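Local coordinates for protein CaaX farnesyltransferase beta subunit Ram1 (PDB 4LNB) that probably transfers, together with its alpha subunit and a zinc ion, a farnesyl group from farnesyl diphosphate to a cysteine near the C-terminus of target proteins, at residues Val155-Ala160 and Asp430-Cys435; Glu248-Gly253 and Gly312-Cys317; Pro343-Arg348 and Asn374-Val379. All coordinates share one frame; numbering follows the deposited sequence. Where two conformers were deposited one is given.

Contact 1 (Val155-Ala160 and Asp430-Cys435); sequences VYWALA and DSYHTC. With ZN (zinc ion), chain G; ED5 (tert-butyl 4-({(2-{(4-cyanophenyl)[(1-methyl-1H-imidazol-5-yl)methyl]amino}ethyl)[(2-methylphenyl)sulfonyl]amino}methyl)piperidine-1-carboxylate), chain H; EDO (1,2-ethanediol), chain I.
Tyr432 lays its CB squarely over the six-membered ring of Trp157, 3.7 Å from the centroid of that ring and almost on its normal, a CH-pi contact. From there its own ring turns an edge to the same indole in an offset edge-to-face pair, planes at 78°, with Tyr432 CD1 3.5 Å from Trp157 CZ2. The indole reaches this place because Trp157 CG stands anti to its carbonyl carbon (chi1 -66°). Cys435 packs beside the backbone and CB of Trp157: its CB lies 3.4 Å from Trp157 O, while its SG rests on the methyl of Ala160 and sits obliquely to the ring of Tyr156. On the benzo ring, Ser431 OG comes within 3.6 Å of Trp157 CE3 and shares a hydrogen bond with an ethanediol, probably from the crystallisation liquor.

His433, whose CB points away from segment 155-160, serves the metal. Asp430 is the N-cap, its OD2 accepting from His433 N, and its OD1 takes the ring N-H of His433 through the syn lone pair, in the imidazole plane and nearly straight. That bond fixes the ring rotation, so that His433 NE2 binds the zinc ion at 2.0 Å. Inhibitor NBC, Asp365 and Cys367 are further ligands, and the inhibitor's CAY covers a face of Tyr432.

The axes of segments 155-160 and 431-435 approach to 8.5 Å and run 40° apart in direction, on helices 151-164 and 431-444 of the alpha-alpha toroid; helix 200-213 packs on Tyr156, and helix 126-135 on Thr434.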
# COMPACT_ATOMS: atom_id res chain seq x y z
N VAL B 155 12.36 14.39 2.88
CA VAL B 155 13.10 14.49 4.12
C VAL B 155 13.01 13.17 4.88
O VAL B 155 14.02 12.64 5.35
CB VAL B 155 12.58 15.64 5.00
CG1 VAL B 155 13.28 15.64 6.35
CG2 VAL B 155 12.79 16.97 4.29
N TYR B 156 11.80 12.64 5.00
CA TYR B 156 11.60 11.38 5.71
C TYR B 156 12.38 10.21 5.09
O TYR B 156 13.07 9.49 5.81
CB TYR B 156 10.12 11.01 5.82
CG TYR B 156 9.93 9.58 6.26
CD1 TYR B 156 10.14 9.20 7.58
CD2 TYR B 156 9.56 8.59 5.34
CE1 TYR B 156 9.99 7.88 7.98
CE2 TYR B 156 9.40 7.28 5.74
CZ TYR B 156 9.61 6.93 7.05
OH TYR B 156 9.45 5.62 7.44
N TRP B 157 12.25 10.03 3.78
CA TRP B 157 12.89 8.91 3.09
C TRP B 157 14.40 8.91 3.31
O TRP B 157 15.01 7.87 3.55
CB TRP B 157 12.61 8.94 1.59
CG TRP B 157 11.17 8.74 1.22
CD1 TRP B 157 10.25 7.97 1.88
CD2 TRP B 157 10.48 9.31 0.10
NE1 TRP B 157 9.04 8.02 1.24
CE2 TRP B 157 9.15 8.84 0.15
CE3 TRP B 157 10.86 10.17 -0.93
CZ2 TRP B 157 8.20 9.21 -0.81
CZ3 TRP B 157 9.91 10.53 -1.88
CH2 TRP B 157 8.60 10.05 -1.81
N ALA B 158 15.00 10.09 3.23
CA ALA B 158 16.44 10.22 3.42
C ALA B 158 16.86 9.97 4.86
O ALA B 158 17.82 9.23 5.11
CB ALA B 158 16.92 11.59 2.95
N LEU B 159 16.15 10.58 5.81
CA LEU B 159 16.48 10.41 7.22
C LEU B 159 16.33 8.96 7.66
O LEU B 159 17.15 8.43 8.40
CB LEU B 159 15.60 11.30 8.10
CG LEU B 159 15.88 12.80 8.07
CD1 LEU B 159 14.89 13.54 8.96
CD2 LEU B 159 17.31 13.09 8.50
N ALA B 160 15.26 8.32 7.18
CA ALA B 160 15.01 6.92 7.48
C ALA B 160 16.14 6.03 6.96
O ALA B 160 16.66 5.18 7.69
CB ALA B 160 13.67 6.48 6.89
N ASP B 430 15.98 5.90 -6.64
CA ASP B 430 15.41 7.10 -6.05
C ASP B 430 15.39 6.93 -4.54
O ASP B 430 15.58 5.81 -4.04
CB ASP B 430 14.01 7.41 -6.60
CG ASP B 430 13.01 6.30 -6.34
OD1 ASP B 430 12.64 5.60 -7.30
OD2 ASP B 430 12.60 6.15 -5.18
N SER B 431 15.19 8.02 -3.80
CA SER B 431 15.30 7.95 -2.35
C SER B 431 14.12 7.20 -1.70
O SER B 431 14.26 6.65 -0.61
CB SER B 431 15.47 9.35 -1.73
OG SER B 431 14.34 10.16 -1.93
N TYR B 432 12.98 7.19 -2.38
CA TYR B 432 11.81 6.42 -1.94
C TYR B 432 12.14 4.93 -1.95
O TYR B 432 11.93 4.22 -0.96
CB TYR B 432 10.59 6.72 -2.81
CG TYR B 432 9.46 5.71 -2.69
CD1 TYR B 432 8.47 5.84 -1.73
CD2 TYR B 432 9.37 4.62 -3.56
CE1 TYR B 432 7.43 4.91 -1.62
CE2 TYR B 432 8.35 3.69 -3.46
CZ TYR B 432 7.39 3.84 -2.49
OH TYR B 432 6.38 2.91 -2.41
N HIS B 433 12.64 4.45 -3.09
CA HIS B 433 12.98 3.04 -3.21
C HIS B 433 14.20 2.66 -2.38
O HIS B 433 14.34 1.52 -1.96
CB HIS B 433 13.15 2.63 -4.67
CG HIS B 433 11.86 2.47 -5.40
ND1 HIS B 433 11.35 3.43 -6.24
CD2 HIS B 433 10.94 1.47 -5.37
CE1 HIS B 433 10.19 3.02 -6.72
NE2 HIS B 433 9.92 1.83 -6.21
N THR B 434 15.08 3.63 -2.14
CA THR B 434 16.23 3.39 -1.28
C THR B 434 15.76 3.18 0.15
O THR B 434 16.15 2.23 0.82
CB THR B 434 17.25 4.54 -1.35
OG1 THR B 434 17.76 4.64 -2.69
CG2 THR B 434 18.41 4.29 -0.39
N CYS B 435 14.89 4.08 0.61
CA CYS B 435 14.35 3.99 1.97
C CYS B 435 13.65 2.66 2.23
O CYS B 435 13.94 1.97 3.22
CB CYS B 435 13.39 5.16 2.24
SG CYS B 435 12.41 4.98 3.75
ZN ZN G . 8.19 0.79 -5.88
OAG ED5 H . 12.12 9.33 -9.43
CBE ED5 H . 11.41 10.03 -8.74
OBD ED5 H . 11.44 11.44 -8.93
CBP ED5 H . 11.08 12.08 -10.17
CAC ED5 H . 10.52 13.41 -9.87
CAD ED5 H . 12.25 12.25 -11.06
CAE ED5 H . 10.01 11.25 -10.90
NBL ED5 H . 10.26 9.41 -8.04
CAX ED5 H . 9.96 7.98 -8.16
CAV ED5 H . 9.77 7.31 -6.83
CAW ED5 H . 9.34 10.15 -7.18
CAU ED5 H . 9.11 9.48 -5.85
CBK ED5 H . 8.81 8.03 -5.96
CBB ED5 H . 7.37 7.83 -6.49
NBN ED5 H . 6.26 8.53 -5.71
SBQ ED5 H . 5.00 9.00 -6.71
OAI ED5 H . 3.75 9.03 -6.01
OAH ED5 H . 4.90 8.08 -7.82
CBJ ED5 H . 5.39 10.61 -7.38
CAN ED5 H . 5.57 10.74 -8.76
CAL ED5 H . 5.89 12.00 -9.34
CAK ED5 H . 6.02 13.12 -8.52
CAM ED5 H . 5.85 13.01 -7.14
CBF ED5 H . 5.53 11.74 -6.56
CAA ED5 H . 5.36 11.66 -5.08
CAZ ED5 H . 5.81 7.73 -4.49
CAY ED5 H . 5.51 6.21 -4.63
NBM ED5 H . 4.37 5.79 -5.45
CBH ED5 H . 2.98 6.12 -5.01
CAQ ED5 H . 1.92 6.03 -5.92
CAO ED5 H . 0.61 6.35 -5.50
CAR ED5 H . 2.74 6.52 -3.68
CAP ED5 H . 1.44 6.83 -3.26
CBG ED5 H . 0.38 6.74 -4.17
CAJ ED5 H . -1.00 7.08 -3.72
NAF ED5 H . -2.21 7.41 -3.33
CBA ED5 H . 4.59 5.05 -6.71
CBI ED5 H . 5.17 3.65 -6.54
CAS ED5 H . 6.52 3.29 -6.61
NBC ED5 H . 6.58 1.97 -6.40
CAT ED5 H . 5.35 1.52 -6.20
NBO ED5 H . 4.49 2.54 -6.29
CAB ED5 H . 3.04 2.45 -6.14
C1 EDO I . 12.94 10.94 -5.11
O1 EDO I . 12.67 9.95 -4.19
C2 EDO I . 14.34 11.44 -5.17
O2 EDO I . 15.35 10.50 -5.27

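Contact 2 (Glu248-Gly253 and Gly312-Cys317); sequences EEDVRG and GAYAFC. With FPP (farnesyl diphosphate), chain F; ED5 (tert-butyl 4-({(2-{(4-cyanophenyl)[(1-methyl-1H-imidazol-5-yl)methyl]amino}ethyl)[(2-methylphenyl)sulfonyl]amino}methyl)piperidine-1-carboxylate), chain H.
Val251 and Tyr314 meet through apolar atoms: in one of two modelled conformers of Val251, its CG2 comes 3.4 Å from Tyr314 CD1, obliquely to the ring, and also touches Cys317 CB. Cys317 SG packs against the backbone of Arg252, 3.9 Å from its CA, and Arg252 CB lies at the edge of the Tyr314 ring.

Charged bonds stay within 248-253. With CG anti to the backbone N (chi1 156°) and a bend at chi3 (60°), Arg252 brings its guanidinium back to Asp250 and Glu248. It grips Asp250 side-on, NE to OD1 and NH2 to OD2, and its NH2 also reaches Glu248 OE2 at 2.7 Å. Asp250, the N-cap, uses OD1 for Gly253 N as well. The bonds fix the guanidinium's rotation and hold one face toward the inhibitor nitrile.

Ligand contacts join both segments. Nitrile nitrogen NAF sits over the centre of that face, 3.5 Å from Arg252 CZ. The aliphatic part of Arg252 and Cys317 SG, 3.6 Å from farnesyl C12, meet the far end of the isoprenoid; C6 lies over a face of Tyr314. Here the starts of helices 251-263 and 312-322 line the hydrophobic isoprenoid pocket in the centre of the prenyltransferase alpha-alpha toroid.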
# COMPACT_ATOMS: atom_id res chain seq x y z
N GLU B 248 -9.19 12.63 -1.07
CA GLU B 248 -9.66 11.25 -1.15
C GLU B 248 -9.71 10.57 0.22
O GLU B 248 -8.94 10.90 1.12
CB GLU B 248 -8.77 10.44 -2.10
CG GLU B 248 -7.30 10.39 -1.70
CD GLU B 248 -6.47 11.54 -2.27
OE1 GLU B 248 -7.01 12.65 -2.44
OE2 GLU B 248 -5.27 11.32 -2.54
N GLU B 249 -10.64 9.63 0.36
CA GLU B 249 -10.68 8.78 1.54
C GLU B 249 -10.14 7.40 1.21
O GLU B 249 -10.74 6.67 0.42
CB GLU B 249 -12.11 8.66 2.09
CG GLU B 249 -12.19 7.68 3.26
CD GLU B 249 -13.55 7.61 3.91
OE1 GLU B 249 -14.54 8.14 3.35
OE2 GLU B 249 -13.63 7.00 4.99
N ASP B 250 -9.01 7.05 1.80
CA ASP B 250 -8.47 5.70 1.63
C ASP B 250 -7.76 5.24 2.90
O ASP B 250 -7.59 6.02 3.83
CB ASP B 250 -7.59 5.59 0.38
CG ASP B 250 -6.42 6.56 0.38
OD1 ASP B 250 -5.82 6.80 1.45
OD2 ASP B 250 -6.09 7.08 -0.71
N VAL B 251 -7.35 3.97 2.93
CA VAL B 251 -6.77 3.41 4.15
C VAL B 251 -5.42 4.04 4.48
O VAL B 251 -5.03 4.08 5.65
CB VAL B 251 -6.67 1.87 4.13
CG1 VAL B 251 -8.04 1.25 3.90
CG2 VAL B 251 -5.69 1.41 3.09
N ARG B 252 -4.73 4.56 3.47
CA ARG B 252 -3.50 5.31 3.68
C ARG B 252 -3.80 6.50 4.59
O ARG B 252 -3.03 6.81 5.50
CB ARG B 252 -2.94 5.79 2.34
CG ARG B 252 -2.04 7.01 2.45
CD ARG B 252 -1.76 7.62 1.08
NE ARG B 252 -2.99 8.05 0.42
CZ ARG B 252 -3.06 9.08 -0.41
NH1 ARG B 252 -1.98 9.80 -0.68
NH2 ARG B 252 -4.22 9.40 -0.98
N GLY B 253 -4.94 7.14 4.35
CA GLY B 253 -5.39 8.25 5.18
C GLY B 253 -5.60 7.85 6.63
O GLY B 253 -5.18 8.55 7.55
N GLY B 312 -0.68 -4.69 -1.64
CA GLY B 312 0.25 -4.78 -0.53
C GLY B 312 0.44 -3.51 0.28
O GLY B 312 0.54 -3.56 1.50
N ALA B 313 0.48 -2.36 -0.40
CA ALA B 313 0.69 -1.10 0.31
C ALA B 313 -0.48 -0.81 1.25
O ALA B 313 -0.30 -0.34 2.38
CB ALA B 313 0.87 0.04 -0.68
N TYR B 314 -1.69 -1.11 0.79
CA TYR B 314 -2.88 -0.89 1.59
C TYR B 314 -3.04 -1.96 2.66
O TYR B 314 -3.60 -1.71 3.73
CB TYR B 314 -4.11 -0.83 0.69
CG TYR B 314 -4.11 0.37 -0.23
CD1 TYR B 314 -3.88 1.65 0.26
CD2 TYR B 314 -4.33 0.22 -1.60
CE1 TYR B 314 -3.89 2.75 -0.59
CE2 TYR B 314 -4.34 1.31 -2.44
CZ TYR B 314 -4.11 2.57 -1.93
OH TYR B 314 -4.12 3.66 -2.78
N ALA B 315 -2.55 -3.17 2.39
CA ALA B 315 -2.55 -4.21 3.41
C ALA B 315 -1.71 -3.78 4.60
O ALA B 315 -2.12 -3.95 5.75
CB ALA B 315 -2.05 -5.53 2.83
N PHE B 316 -0.53 -3.20 4.34
CA PHE B 316 0.29 -2.70 5.44
C PHE B 316 -0.43 -1.62 6.24
O PHE B 316 -0.45 -1.67 7.46
CB PHE B 316 1.63 -2.14 4.97
CG PHE B 316 2.41 -1.48 6.07
CD1 PHE B 316 3.08 -2.24 7.01
CD2 PHE B 316 2.44 -0.10 6.19
CE1 PHE B 316 3.79 -1.64 8.04
CE2 PHE B 316 3.15 0.51 7.21
CZ PHE B 316 3.82 -0.27 8.14
N CYS B 317 -1.01 -0.65 5.53
CA CYS B 317 -1.71 0.45 6.18
C CYS B 317 -2.82 -0.05 7.10
O CYS B 317 -2.94 0.39 8.25
CB CYS B 317 -2.30 1.40 5.14
SG CYS B 317 -1.06 2.37 4.25
C1 FPP F . -0.46 1.32 -7.62
O1 FPP F . 0.58 1.84 -8.39
C2 FPP F . -0.27 1.20 -6.25
C3 FPP F . -1.19 1.85 -5.24
C4 FPP F . -2.37 2.48 -5.94
C5 FPP F . -0.44 2.87 -4.37
C6 FPP F . -0.02 2.46 -2.98
C7 FPP F . 0.36 3.44 -2.05
C8 FPP F . 1.82 3.64 -1.69
C10 FPP F . 2.72 2.68 -2.41
C9 FPP F . 2.04 3.52 -0.19
C11 FPP F . 1.10 4.31 0.71
C12 FPP F . 1.22 4.18 2.10
C13 FPP F . 1.24 5.41 2.98
C14 FPP F . 1.60 6.68 2.25
C15 FPP F . 1.96 5.21 4.28
PA FPP F . 1.30 1.02 -9.52
O1A FPP F . 0.32 0.44 -10.51
O2A FPP F . 2.24 1.97 -10.23
O3A FPP F . 2.19 -0.09 -8.83
PB FPP F . 1.96 -1.65 -8.92
O1B FPP F . 0.60 -2.00 -8.36
O2B FPP F . 3.03 -2.29 -8.07
O3B FPP F . 2.09 -2.12 -10.34
OAG ED5 H . 12.12 9.33 -9.43
CBE ED5 H . 11.41 10.03 -8.74
OBD ED5 H . 11.44 11.44 -8.93
CBP ED5 H . 11.08 12.08 -10.17
CAC ED5 H . 10.52 13.41 -9.87
CAD ED5 H . 12.25 12.25 -11.06
CAE ED5 H . 10.01 11.25 -10.90
NBL ED5 H . 10.26 9.41 -8.04
CAX ED5 H . 9.96 7.98 -8.16
CAV ED5 H . 9.77 7.31 -6.83
CAW ED5 H . 9.34 10.15 -7.18
CAU ED5 H . 9.11 9.48 -5.85
CBK ED5 H . 8.81 8.03 -5.96
CBB ED5 H . 7.37 7.83 -6.49
NBN ED5 H . 6.26 8.53 -5.71
SBQ ED5 H . 5.00 9.00 -6.71
OAI ED5 H . 3.75 9.03 -6.01
OAH ED5 H . 4.90 8.08 -7.82
CBJ ED5 H . 5.39 10.61 -7.38
CAN ED5 H . 5.57 10.74 -8.76
CAL ED5 H . 5.89 12.00 -9.34
CAK ED5 H . 6.02 13.12 -8.52
CAM ED5 H . 5.85 13.01 -7.14
CBF ED5 H . 5.53 11.74 -6.56
CAA ED5 H . 5.36 11.66 -5.08
CAZ ED5 H . 5.81 7.73 -4.49
CAY ED5 H . 5.51 6.21 -4.63
NBM ED5 H . 4.37 5.79 -5.45
CBH ED5 H . 2.98 6.12 -5.01
CAQ ED5 H . 1.92 6.03 -5.92
CAO ED5 H . 0.61 6.35 -5.50
CAR ED5 H . 2.74 6.52 -3.68
CAP ED5 H . 1.44 6.83 -3.26
CBG ED5 H . 0.38 6.74 -4.17
CAJ ED5 H . -1.00 7.08 -3.72
NAF ED5 H . -2.21 7.41 -3.33
CBA ED5 H . 4.59 5.05 -6.71
CBI ED5 H . 5.17 3.65 -6.54
CAS ED5 H . 6.52 3.29 -6.61
NBC ED5 H . 6.58 1.97 -6.40
CAT ED5 H . 5.35 1.52 -6.20
NBO ED5 H . 4.49 2.54 -6.29
CAB ED5 H . 3.04 2.45 -6.14

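Contact 3 (Pro343-Arg348 and Asn374-Val379); sequences PWLSAR and NCWPLV
Leu345 of helix 338-346 meets Cys375, Trp376 and Val379 of helix 375-384, a helix-to-helix packing within the alpha-alpha toroid of the prenyltransferase beta subunit. The apolar contacts centre on Leu345 CD1, which lies 3.7 Å from both Cys375 CB and Val379 CG2. Its partner methyl, CD2, leans on Cys375 as well, and Leu345 and Val379 pass alongside one another, pointing opposite ways. The leucine takes an unusual first torsion (chi1 -101°), which carries its branch in among these three residues.

Ring contacts come from Trp376. Leu345 CD1 stands over the centre of the six-membered ring, 4.2 Å from its centroid and only 2° off the normal, a CH-pi contact. Nearer the leucine backbone, Trp376 CZ2 lies 3.7 Å from Leu345 CB, and the ring edge faces Ser346 N. Tyr401 stacks on this indole. The first torsion of Trp376, with CG anti to the carbonyl carbon (chi1 -74°), swings the ring toward helix 338-346.

Ser346 OG is hydrogen-bonded to Arg342 of the alpha subunit, so this helix also borders the subunit interface. Leu319 of helix 312-322 also touches Cys375 and Val379.

No direct hydrogen bond joins the segments; a single water spans them, donating to Leu345 O at 2.8 Å and accepting from Trp376 NE1 at 3.0 Å, in the plane of the indole.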
# COMPACT_ATOMS: atom_id res chain seq x y z
N PRO B 343 -2.78 -16.62 2.71
CA PRO B 343 -2.26 -17.10 1.43
C PRO B 343 -2.04 -15.98 0.41
O PRO B 343 -1.12 -16.09 -0.41
CB PRO B 343 -3.34 -18.07 0.94
CG PRO B 343 -4.56 -17.72 1.71
CD PRO B 343 -4.09 -17.21 3.03
N TRP B 344 -2.86 -14.94 0.44
CA TRP B 344 -2.68 -13.82 -0.47
C TRP B 344 -1.35 -13.11 -0.19
O TRP B 344 -0.62 -12.76 -1.12
CB TRP B 344 -3.84 -12.83 -0.36
CG TRP B 344 -3.65 -11.60 -1.20
CD1 TRP B 344 -3.99 -11.44 -2.52
CD2 TRP B 344 -3.10 -10.35 -0.78
NE1 TRP B 344 -3.68 -10.17 -2.94
CE2 TRP B 344 -3.13 -9.48 -1.89
CE3 TRP B 344 -2.57 -9.88 0.43
CZ2 TRP B 344 -2.66 -8.16 -1.83
CZ3 TRP B 344 -2.11 -8.57 0.49
CH2 TRP B 344 -2.15 -7.73 -0.63
N LEU B 345 -1.05 -12.91 1.08
CA LEU B 345 0.22 -12.30 1.47
C LEU B 345 1.39 -13.17 1.02
O LEU B 345 2.37 -12.68 0.48
CB LEU B 345 0.30 -12.11 2.98
CG LEU B 345 0.04 -10.73 3.58
CD1 LEU B 345 0.44 -10.73 5.05
CD2 LEU B 345 0.80 -9.63 2.83
N SER B 346 1.26 -14.47 1.24
CA SER B 346 2.28 -15.43 0.84
C SER B 346 2.52 -15.39 -0.67
O SER B 346 3.66 -15.43 -1.13
CB SER B 346 1.85 -16.84 1.28
OG SER B 346 2.77 -17.82 0.84
N ALA B 347 1.43 -15.28 -1.43
CA ALA B 347 1.50 -15.28 -2.89
C ALA B 347 2.14 -14.03 -3.48
O ALA B 347 2.35 -13.96 -4.69
CB ALA B 347 0.10 -15.48 -3.48
N ARG B 348 2.46 -13.05 -2.64
CA ARG B 348 3.10 -11.83 -3.13
C ARG B 348 4.54 -12.07 -3.57
O ARG B 348 5.08 -11.32 -4.38
CB ARG B 348 3.07 -10.71 -2.07
CG ARG B 348 1.68 -10.35 -1.54
CD ARG B 348 0.98 -9.25 -2.38
NE ARG B 348 1.04 -9.53 -3.81
CZ ARG B 348 0.31 -10.46 -4.43
NH1 ARG B 348 0.46 -10.65 -5.73
NH2 ARG B 348 -0.55 -11.20 -3.74
N ASN B 374 6.79 -5.87 5.84
CA ASN B 374 6.42 -5.53 7.21
C ASN B 374 4.98 -5.89 7.61
O ASN B 374 4.59 -5.70 8.76
CB ASN B 374 6.75 -4.07 7.54
CG ASN B 374 8.16 -3.92 8.09
OD1 ASN B 374 8.61 -4.74 8.89
ND2 ASN B 374 8.85 -2.87 7.67
N CYS B 375 4.20 -6.44 6.68
CA CYS B 375 2.94 -7.07 7.06
C CYS B 375 3.21 -8.33 7.88
O CYS B 375 2.42 -8.71 8.74
CB CYS B 375 2.12 -7.47 5.83
SG CYS B 375 1.28 -6.11 5.02
N TRP B 376 4.33 -8.99 7.60
CA TRP B 376 4.62 -10.28 8.21
C TRP B 376 4.80 -10.29 9.74
O TRP B 376 4.21 -11.13 10.41
CB TRP B 376 5.76 -11.00 7.48
CG TRP B 376 5.34 -11.56 6.15
CD1 TRP B 376 5.77 -11.15 4.91
CD2 TRP B 376 4.40 -12.62 5.92
NE1 TRP B 376 5.15 -11.90 3.93
CE2 TRP B 376 4.31 -12.80 4.52
CE3 TRP B 376 3.63 -13.43 6.76
CZ2 TRP B 376 3.48 -13.76 3.95
CZ3 TRP B 376 2.80 -14.38 6.18
CH2 TRP B 376 2.74 -14.54 4.79
N PRO B 377 5.59 -9.36 10.29
CA PRO B 377 5.65 -9.31 11.76
C PRO B 377 4.29 -9.06 12.39
O PRO B 377 4.00 -9.60 13.47
CB PRO B 377 6.58 -8.13 12.03
CG PRO B 377 7.45 -8.06 10.83
CD PRO B 377 6.59 -8.46 9.67
N LEU B 378 3.45 -8.26 11.74
CA LEU B 378 2.11 -7.97 12.25
C LEU B 378 1.23 -9.22 12.22
O LEU B 378 0.58 -9.55 13.21
CB LEU B 378 1.47 -6.83 11.45
CG LEU B 378 2.29 -5.55 11.34
CD1 LEU B 378 1.52 -4.47 10.57
CD2 LEU B 378 2.70 -5.04 12.72
N VAL B 379 1.22 -9.91 11.09
CA VAL B 379 0.40 -11.11 10.94
C VAL B 379 0.90 -12.24 11.84
O VAL B 379 0.12 -12.95 12.47
CB VAL B 379 0.36 -11.57 9.47
CG1 VAL B 379 -0.20 -12.97 9.35
CG2 VAL B 379 -0.46 -10.59 8.64
O HOH W 1 5.05 -12.86 1.09

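Overall arrangement
All three contacts lie inside the alpha-alpha toroid range. Contact 1 closes the longest loop of the three, and contacts 2 and 3 are nested within it, one after the other. The centres of contacts 1 and 2 are about 19 Å apart; the two do not touch, yet both reach the same inhibitor, contact 1 beside the zinc ion and contact 2 beside the farnesyl chain. Contact 3 lies across the chain's centre from contact 1, their centres about 23 Å apart; its centre is about 15 Å from that of contact 2, on which it packs directly. Thus the pocket wall of contact 2 is backed by residues of contact 3, Cys375 on helix 375-384 and Trp344 on helix 338-346.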